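Local structure of LbaCas13a H328A (C2c2) (Lachnospiraceae bacterium NK4A179, 5WLH) at residues N1334-T1342 with V1352-L1360. The protein is a CRISPR-Cas13a nuclease that binds pre-crRNA and, as a guide-bound enzyme, targets RNA, probably cleaving it. Residues are numbered along the deposited sequence; the frame is centred on the assembly and turned at random.
Sequences NGVYSEQFT and VDARDKRYL. With nucleotides of chain B.
Ala1354 CB sits over one face of the Phe1341 ring. This methyl lies 3.6 Å from the centroid of the Phe1341 ring, nearly on the ring normal, a CH-pi contact. On the opposite face the ring meets the ribose of C41 of chain B, offset toward the rim. OP1 of C40 of chain B lies at the ring edge, near its plane. The ring is thus held between protein and RNA. C40 OP1 of chain B accepts from Arg1355 NH1 at 2.9 Å. That NH1 also bonds Ala1354 O, which lies in the guanidinium plane although NH1 sits well above the carbonyl plane; the two bonds together help set the turn of the guanidinium. An alanine in place of Phe1341 would probably leave the Ala1354 methyl and the C41 ribose without the flat surface between them and open a gap there.

Ser1338 works where the strand pairing ends. Its OG sits anti to the backbone N (chi1 178°), which brings it to the turn after Asp1353. There Ser1338 OG accepts from Arg1355 N at 2.7 Å and donates to Glu1339 O. Glu1339 O also takes Ala1354 N at 2.8 Å, so two donors share one carbonyl. Beyond this point CD1 of Leu1360 packs near Ser1338 CB, and Leu1360 CD2 lies 4.1 Å from Val1336 CG1.

Phe1341 and Val1352 form an antiparallel hydrogen-bonded pair. Phe1341 N reaches Val1352 O at 2.7 Å, and Val1352 N returns to Phe1341 O. Next along, Thr1342 N bonds O2 of the C41 base. Strands 1336-1344 and 1349-1353 form a beta hairpin at one side of a four-stranded antiparallel sheet, with 1349-1353 outermost; the chain then turns into helix 1357-1368, N-capped by Asp1356. The hairpin and the turn after it meet the bound pre-crRNA at a base, a ribose and a phosphate.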
ATOM      1  N   ASN A1334      22.939   8.746 -14.534  1.00 28.72           N
ATOM      2  CA  ASN A1334      21.693   8.310 -15.166  1.00 29.61           C
ATOM      3  C   ASN A1334      20.834   7.529 -14.179  1.00 25.80           C
ATOM      4  O   ASN A1334      20.364   6.426 -14.465  1.00 28.07           O
ATOM      5  CB  ASN A1334      21.963   7.483 -16.418  1.00 29.37           C
ATOM      6  CG  ASN A1334      22.655   8.300 -17.495  1.00 30.87           C
ATOM      7  OD1 ASN A1334      22.460   9.509 -17.567  1.00 30.23           O
ATOM      8  ND2 ASN A1334      23.461   7.650 -18.318  1.00 35.83           N
ATOM      9  N   GLY A1335      20.671   8.102 -12.997  1.00 23.92           N
ATOM     10  CA  GLY A1335      19.845   7.479 -11.986  1.00 20.93           C
ATOM     11  C   GLY A1335      18.399   7.911 -11.980  1.00 27.18           C
ATOM     12  O   GLY A1335      17.573   7.250 -11.348  1.00 24.13           O
ATOM     13  N   VAL A1336      18.068   8.994 -12.677  1.00 23.07           N
ATOM     14  CA  VAL A1336      16.721   9.562 -12.682  1.00 24.38           C
ATOM     15  C   VAL A1336      16.342   9.834 -14.130  1.00 29.58           C
ATOM     16  O   VAL A1336      17.082  10.519 -14.846  1.00 29.65           O
ATOM     17  CB  VAL A1336      16.633  10.855 -11.855  1.00 24.56           C
ATOM     18  CG1 VAL A1336      15.237  11.486 -11.957  1.00 26.47           C
ATOM     19  CG2 VAL A1336      17.004  10.605 -10.362  1.00 21.85           C
ATOM     20  N   TYR A1337      15.211   9.291 -14.573  1.00 27.14           N
ATOM     21  CA  TYR A1337      14.719   9.660 -15.893  1.00 27.97           C
ATOM     22  C   TYR A1337      13.201   9.767 -15.870  1.00 28.83           C
ATOM     23  O   TYR A1337      12.526   9.205 -15.007  1.00 29.46           O
ATOM     24  CB  TYR A1337      15.184   8.682 -16.988  1.00 31.14           C
ATOM     25  CG  TYR A1337      14.761   7.243 -16.807  1.00 31.30           C
ATOM     26  CD1 TYR A1337      15.491   6.390 -15.993  1.00 37.24           C
ATOM     27  CD2 TYR A1337      13.656   6.727 -17.478  1.00 32.36           C
ATOM     28  CE1 TYR A1337      15.127   5.074 -15.827  1.00 38.64           C
ATOM     29  CE2 TYR A1337      13.282   5.397 -17.313  1.00 37.43           C
ATOM     30  CZ  TYR A1337      14.024   4.584 -16.483  1.00 38.00           C
ATOM     31  OH  TYR A1337      13.676   3.263 -16.300  1.00 38.10           O
ATOM     32  N   SER A1338      12.680  10.533 -16.824  1.00 26.75           N
ATOM     33  CA  SER A1338      11.248  10.733 -16.942  1.00 27.12           C
ATOM     34  C   SER A1338      10.616   9.556 -17.654  1.00 29.86           C
ATOM     35  O   SER A1338      11.188   8.998 -18.589  1.00 27.56           O
ATOM     36  CB  SER A1338      10.947  12.019 -17.710  1.00 26.83           C
ATOM     37  OG  SER A1338       9.545  12.193 -17.857  1.00 24.24           O
ATOM     38  N   GLU A1339       9.442   9.156 -17.186  1.00 23.15           N
ATOM     39  CA  GLU A1339       8.576   8.340 -18.012  1.00 24.35           C
ATOM     40  C   GLU A1339       8.277   9.079 -19.307  1.00 24.04           C
ATOM     41  O   GLU A1339       8.220  10.310 -19.345  1.00 28.26           O
ATOM     42  CB  GLU A1339       7.265   8.043 -17.287  1.00 30.41           C
ATOM     43  CG  GLU A1339       7.356   6.973 -16.231  1.00 36.71           C
ATOM     44  CD  GLU A1339       7.623   5.591 -16.812  1.00 37.99           C
ATOM     45  OE1 GLU A1339       8.803   5.209 -16.911  1.00 41.00           O
ATOM     46  OE2 GLU A1339       6.656   4.889 -17.158  1.00 41.13           O
ATOM     47  N   GLN A1340       8.069   8.318 -20.370  1.00 28.30           N
ATOM     48  CA  GLN A1340       7.651   8.893 -21.636  1.00 29.46           C
ATOM     49  C   GLN A1340       6.139   8.816 -21.759  1.00 30.71           C
ATOM     50  O   GLN A1340       5.522   7.843 -21.321  1.00 31.01           O
ATOM     51  CB  GLN A1340       8.317   8.169 -22.802  1.00 39.00           C
ATOM     52  CG  GLN A1340       9.819   8.169 -22.690  1.00 47.11           C
ATOM     53  CD  GLN A1340      10.471   8.917 -23.816  1.00 53.23           C
ATOM     54  OE1 GLN A1340      10.625   8.386 -24.917  1.00 52.49           O
ATOM     55  NE2 GLN A1340      10.856  10.161 -23.557  1.00 57.47           N
ATOM     56  N   PHE A1341       5.546   9.862 -22.329  1.00 29.27           N
ATOM     57  CA  PHE A1341       4.147   9.831 -22.720  1.00 30.56           C
ATOM     58  C   PHE A1341       4.042   9.362 -24.163  1.00 34.98           C
ATOM     59  O   PHE A1341       4.897   9.683 -24.994  1.00 31.24           O
ATOM     60  CB  PHE A1341       3.507  11.211 -22.580  1.00 29.53           C
ATOM     61  CG  PHE A1341       3.113  11.567 -21.169  1.00 27.95           C
ATOM     62  CD1 PHE A1341       3.014  10.590 -20.192  1.00 32.51           C
ATOM     63  CD2 PHE A1341       2.826  12.883 -20.835  1.00 29.40           C
ATOM     64  CE1 PHE A1341       2.635  10.928 -18.895  1.00 33.27           C
ATOM     65  CE2 PHE A1341       2.451  13.226 -19.547  1.00 32.17           C
ATOM     66  CZ  PHE A1341       2.355  12.240 -18.579  1.00 31.06           C
ATOM     67  N   THR A1342       3.012   8.576 -24.446  1.00 35.61           N
ATOM     68  CA  THR A1342       2.670   8.190 -25.811  1.00 39.51           C
ATOM     69  C   THR A1342       1.605   9.161 -26.309  1.00 39.21           C
ATOM     70  O   THR A1342       0.442   9.085 -25.904  1.00 37.73           O
ATOM     71  CB  THR A1342       2.171   6.751 -25.866  1.00 41.45           C
ATOM     72  OG1 THR A1342       3.172   5.878 -25.333  1.00 43.55           O
ATOM     73  CG2 THR A1342       1.856   6.359 -27.299  1.00 39.14           C
ATOM     74  N   VAL A1352       7.204  11.632 -25.784  1.00 34.10           N
ATOM     75  CA  VAL A1352       7.628  12.884 -25.171  1.00 34.05           C
ATOM     76  C   VAL A1352       7.854  12.637 -23.685  1.00 36.14           C
ATOM     77  O   VAL A1352       7.057  11.945 -23.042  1.00 33.33           O
ATOM     78  CB  VAL A1352       6.586  14.008 -25.376  1.00 38.09           C
ATOM     79  CG1 VAL A1352       7.096  15.312 -24.789  1.00 41.47           C
ATOM     80  CG2 VAL A1352       6.260  14.199 -26.864  1.00 39.29           C
ATOM     81  N   ASP A1353       8.938  13.196 -23.143  1.00 31.57           N
ATOM     82  CA  ASP A1353       9.168  13.149 -21.703  1.00 28.23           C
ATOM     83  C   ASP A1353       7.989  13.734 -20.946  1.00 28.95           C
ATOM     84  O   ASP A1353       7.635  14.904 -21.146  1.00 29.29           O
ATOM     85  CB  ASP A1353      10.426  13.930 -21.335  1.00 31.02           C
ATOM     86  CG  ASP A1353      11.688  13.232 -21.756  1.00 38.30           C
ATOM     87  OD1 ASP A1353      11.613  12.043 -22.128  1.00 39.94           O
ATOM     88  OD2 ASP A1353      12.752  13.884 -21.698  1.00 42.00           O
ATOM     89  N   ALA A1354       7.416  12.935 -20.036  1.00 29.77           N
ATOM     90  CA  ALA A1354       6.390  13.450 -19.129  1.00 27.28           C
ATOM     91  C   ALA A1354       6.909  14.628 -18.314  1.00 27.14           C
ATOM     92  O   ALA A1354       6.174  15.588 -18.052  1.00 29.61           O
ATOM     93  CB  ALA A1354       5.908  12.336 -18.186  1.00 24.64           C
ATOM     94  N   ARG A1355       8.165  14.558 -17.878  1.00 26.35           N
ATOM     95  CA  ARG A1355       8.752  15.521 -16.959  1.00 24.39           C
ATOM     96  C   ARG A1355      10.086  15.992 -17.512  1.00 24.40           C
ATOM     97  O   ARG A1355      10.938  15.171 -17.866  1.00 27.52           O
ATOM     98  CB  ARG A1355       8.968  14.899 -15.575  1.00 27.67           C
ATOM     99  CG  ARG A1355       7.685  14.366 -14.961  1.00 26.46           C
ATOM    100  CD  ARG A1355       6.705  15.506 -14.785  1.00 32.76           C
ATOM    101  NE  ARG A1355       5.535  15.119 -14.004  1.00 37.66           N
ATOM    102  CZ  ARG A1355       4.321  14.945 -14.520  1.00 43.81           C
ATOM    103  NH1 ARG A1355       4.113  15.108 -15.825  1.00 42.67           N
ATOM    104  NH2 ARG A1355       3.313  14.602 -13.730  1.00 46.30           N
ATOM    105  N   ASP A1356      10.288  17.303 -17.531  1.00 30.07           N
ATOM    106  CA  ASP A1356      11.500  17.856 -18.114  1.00 33.15           C
ATOM    107  C   ASP A1356      12.623  17.857 -17.078  1.00 35.28           C
ATOM    108  O   ASP A1356      12.427  17.511 -15.909  1.00 26.75           O
ATOM    109  CB  ASP A1356      11.235  19.259 -18.667  1.00 42.88           C
ATOM    110  CG  ASP A1356      10.568  20.188 -17.652  1.00 49.12           C
ATOM    111  OD1 ASP A1356      10.869  20.095 -16.444  1.00 48.34           O
ATOM    112  OD2 ASP A1356       9.741  21.029 -18.071  1.00 53.89           O
ATOM    113  N   LYS A1357      13.821  18.261 -17.510  1.00 31.57           N
ATOM    114  CA  LYS A1357      14.973  18.224 -16.616  1.00 31.52           C
ATOM    115  C   LYS A1357      14.761  19.117 -15.401  1.00 32.08           C
ATOM    116  O   LYS A1357      15.191  18.780 -14.293  1.00 33.53           O
ATOM    117  CB  LYS A1357      16.248  18.635 -17.364  1.00 32.38           C
ATOM    118  CG  LYS A1357      17.493  18.666 -16.467  1.00 32.11           C
ATOM    119  CD  LYS A1357      18.798  18.918 -17.252  1.00 37.00           C
ATOM    120  CE  LYS A1357      19.997  18.858 -16.301  1.00 40.79           C
ATOM    121  NZ  LYS A1357      21.307  19.127 -16.975  1.00 45.58           N
ATOM    122  N   ARG A1358      14.107  20.263 -15.585  1.00 29.60           N
ATOM    123  CA  ARG A1358      13.902  21.177 -14.466  1.00 30.47           C
ATOM    124  C   ARG A1358      13.016  20.547 -13.392  1.00 31.23           C
ATOM    125  O   ARG A1358      13.289  20.669 -12.188  1.00 32.24           O
ATOM    126  CB  ARG A1358      13.294  22.476 -14.983  1.00 37.61           C
ATOM    127  CG  ARG A1358      12.818  23.437 -13.920  1.00 41.90           C
ATOM    128  CD  ARG A1358      12.340  24.683 -14.616  1.00 47.75           C
ATOM    129  NE  ARG A1358      11.976  25.752 -13.701  1.00 52.09           N
ATOM    130  CZ  ARG A1358      11.885  27.022 -14.071  1.00 51.14           C
ATOM    131  NH1 ARG A1358      12.140  27.350 -15.329  1.00 47.55           N
ATOM    132  NH2 ARG A1358      11.537  27.952 -13.197  1.00 52.79           N
ATOM    133  N   TYR A1359      11.949  19.871 -13.812  1.00 27.93           N
ATOM    134  CA  TYR A1359      11.100  19.154 -12.866  1.00 29.03           C
ATOM    135  C   TYR A1359      11.896  18.075 -12.143  1.00 27.77           C
ATOM    136  O   TYR A1359      11.853  17.968 -10.911  1.00 27.54           O
ATOM    137  CB  TYR A1359       9.919  18.549 -13.616  1.00 27.07           C
ATOM    138  CG  TYR A1359       8.893  17.843 -12.750  1.00 25.20           C
ATOM    139  CD1 TYR A1359       9.096  16.541 -12.313  1.00 27.79           C
ATOM    140  CD2 TYR A1359       7.711  18.473 -12.399  1.00 29.99           C
ATOM    141  CE1 TYR A1359       8.141  15.890 -11.520  1.00 28.83           C
ATOM    142  CE2 TYR A1359       6.758  17.838 -11.626  1.00 32.48           C
ATOM    143  CZ  TYR A1359       6.979  16.558 -11.182  1.00 34.17           C
ATOM    144  OH  TYR A1359       6.018  15.942 -10.406  1.00 35.49           O
ATOM    145  N   LEU A1360      12.635  17.264 -12.907  1.00 25.66           N
ATOM    146  CA  LEU A1360      13.410  16.180 -12.314  1.00 28.63           C
ATOM    147  C   LEU A1360      14.444  16.703 -11.330  1.00 29.69           C
ATOM    148  O   LEU A1360      14.747  16.034 -10.330  1.00 23.58           O
ATOM    149  CB  LEU A1360      14.075  15.358 -13.412  1.00 25.38           C
ATOM    150  CG  LEU A1360      13.140  14.654 -14.382  1.00 26.18           C
ATOM    151  CD1 LEU A1360      13.917  13.953 -15.476  1.00 23.80           C
ATOM    152  CD2 LEU A1360      12.228  13.654 -13.642  1.00 25.82           C
TER
ATOM    153  P     C B  41      -4.416  11.541 -18.765  1.00 34.86           P
ATOM    154  OP1   C B  41      -4.960  12.922 -18.664  1.00 34.15           O
ATOM    155  OP2   C B  41      -5.230  10.388 -18.332  1.00 40.10           O
ATOM    156  O5'   C B  41      -3.947  11.191 -20.253  1.00 34.05           O
ATOM    157  C5'   C B  41      -3.414  12.189 -21.121  1.00 37.19           C
ATOM    158  C4'   C B  41      -2.349  11.639 -22.048  1.00 35.63           C
ATOM    159  O4'   C B  41      -1.109  11.455 -21.316  1.00 36.38           O
ATOM    160  C3'   C B  41      -2.606  10.274 -22.672  1.00 36.89           C
ATOM    161  O3'   C B  41      -3.459  10.324 -23.803  1.00 33.02           O
ATOM    162  C2'   C B  41      -1.201   9.808 -23.023  1.00 38.44           C
ATOM    163  O2'   C B  41      -0.757  10.452 -24.207  1.00 38.61           O
ATOM    164  C1'   C B  41      -0.393  10.365 -21.852  1.00 37.90           C
ATOM    165  N1    C B  41      -0.179   9.366 -20.786  1.00 40.16           N
ATOM    166  C2    C B  41       0.757   8.356 -21.013  1.00 38.61           C
ATOM    167  O2    C B  41       1.345   8.354 -22.099  1.00 40.44           O
ATOM    168  N3    C B  41       0.987   7.427 -20.053  1.00 37.78           N
ATOM    169  C4    C B  41       0.320   7.495 -18.893  1.00 40.53           C
ATOM    170  N4    C B  41       0.564   6.567 -17.954  1.00 39.01           N
ATOM    171  C5    C B  41      -0.640   8.522 -18.640  1.00 42.24           C
ATOM    172  C6    C B  41      -0.855   9.431 -19.602  1.00 40.34           C
ATOM    173  P     C B  40       0.528  15.851 -17.597  1.00 41.71           P
ATOM    174  OP1   C B  40       2.017  15.932 -17.578  1.00 44.53           O
ATOM    175  OP2   C B  40      -0.233  16.104 -18.856  1.00 41.05           O
ATOM    176  O5'   C B  40       0.129  14.405 -17.098  1.00 40.68           O
ATOM    177  C5'   C B  40      -1.219  14.007 -17.188  1.00 39.99           C
ATOM    178  C4'   C B  40      -1.437  12.674 -16.552  1.00 33.97           C
ATOM    179  O4'   C B  40      -1.215  12.776 -15.126  1.00 33.98           O
ATOM    180  C3'   C B  40      -2.852  12.147 -16.684  1.00 32.05           C
ATOM    181  O3'   C B  40      -3.026  11.504 -17.941  1.00 30.95           O
ATOM    182  C2'   C B  40      -2.973  11.206 -15.489  1.00 36.21           C
ATOM    183  O2'   C B  40      -2.407   9.940 -15.799  1.00 39.52           O
ATOM    184  C1'   C B  40      -2.076  11.893 -14.447  1.00 36.98           C
ATOM    185  N1    C B  40      -2.813  12.652 -13.406  1.00 38.09           N
ATOM    186  C2    C B  40      -3.501  11.937 -12.411  1.00 39.38           C
ATOM    187  O2    C B  40      -3.502  10.697 -12.474  1.00 37.74           O
ATOM    188  N3    C B  40      -4.160  12.616 -11.437  1.00 39.72           N
ATOM    189  C4    C B  40      -4.130  13.953 -11.411  1.00 40.11           C
ATOM    190  N4    C B  40      -4.791  14.584 -10.433  1.00 41.60           N
ATOM    191  C5    C B  40      -3.428  14.705 -12.395  1.00 37.05           C
ATOM    192  C6    C B  40      -2.786  14.021 -13.358  1.00 39.48           C
ATOM    193  P     U B  42      -4.438   9.099 -24.132  1.00 38.28           P
ATOM    194  OP1   U B  42      -5.122   9.418 -25.416  1.00 41.26           O
ATOM    195  OP2   U B  42      -5.242   8.785 -22.930  1.00 37.58           O
ATOM    196  O5'   U B  42      -3.474   7.860 -24.385  1.00 40.87           O
ATOM    197  C5'   U B  42      -2.698   7.752 -25.569  1.00 42.86           C
ATOM    198  C4'   U B  42      -1.784   6.559 -25.478  1.00 46.13           C
ATOM    199  O4'   U B  42      -0.912   6.724 -24.326  1.00 43.53           O
ATOM    200  C3'   U B  42      -2.476   5.223 -25.227  1.00 51.85           C
ATOM    201  O3'   U B  42      -2.990   4.618 -26.406  1.00 57.87           O
ATOM    202  C2'   U B  42      -1.391   4.408 -24.537  1.00 50.46           C
ATOM    203  O2'   U B  42      -0.451   3.920 -25.480  1.00 54.72           O
ATOM    204  C1'   U B  42      -0.707   5.478 -23.693  1.00 48.03           C
ATOM    205  N1    U B  42      -1.248   5.541 -22.314  1.00 49.78           N
ATOM    206  C2    U B  42      -0.836   4.565 -21.420  1.00 53.17           C
ATOM    207  O2    U B  42      -0.067   3.676 -21.732  1.00 58.27           O
ATOM    208  N3    U B  42      -1.349   4.660 -20.150  1.00 50.58           N
ATOM    209  C4    U B  42      -2.223   5.621 -19.688  1.00 51.44           C
ATOM    210  O4    U B  42      -2.604   5.586 -18.518  1.00 50.95           O
ATOM    211  C5    U B  42      -2.603   6.597 -20.668  1.00 51.30           C
ATOM    212  C6    U B  42      -2.114   6.527 -21.913  1.00 50.15           C
TER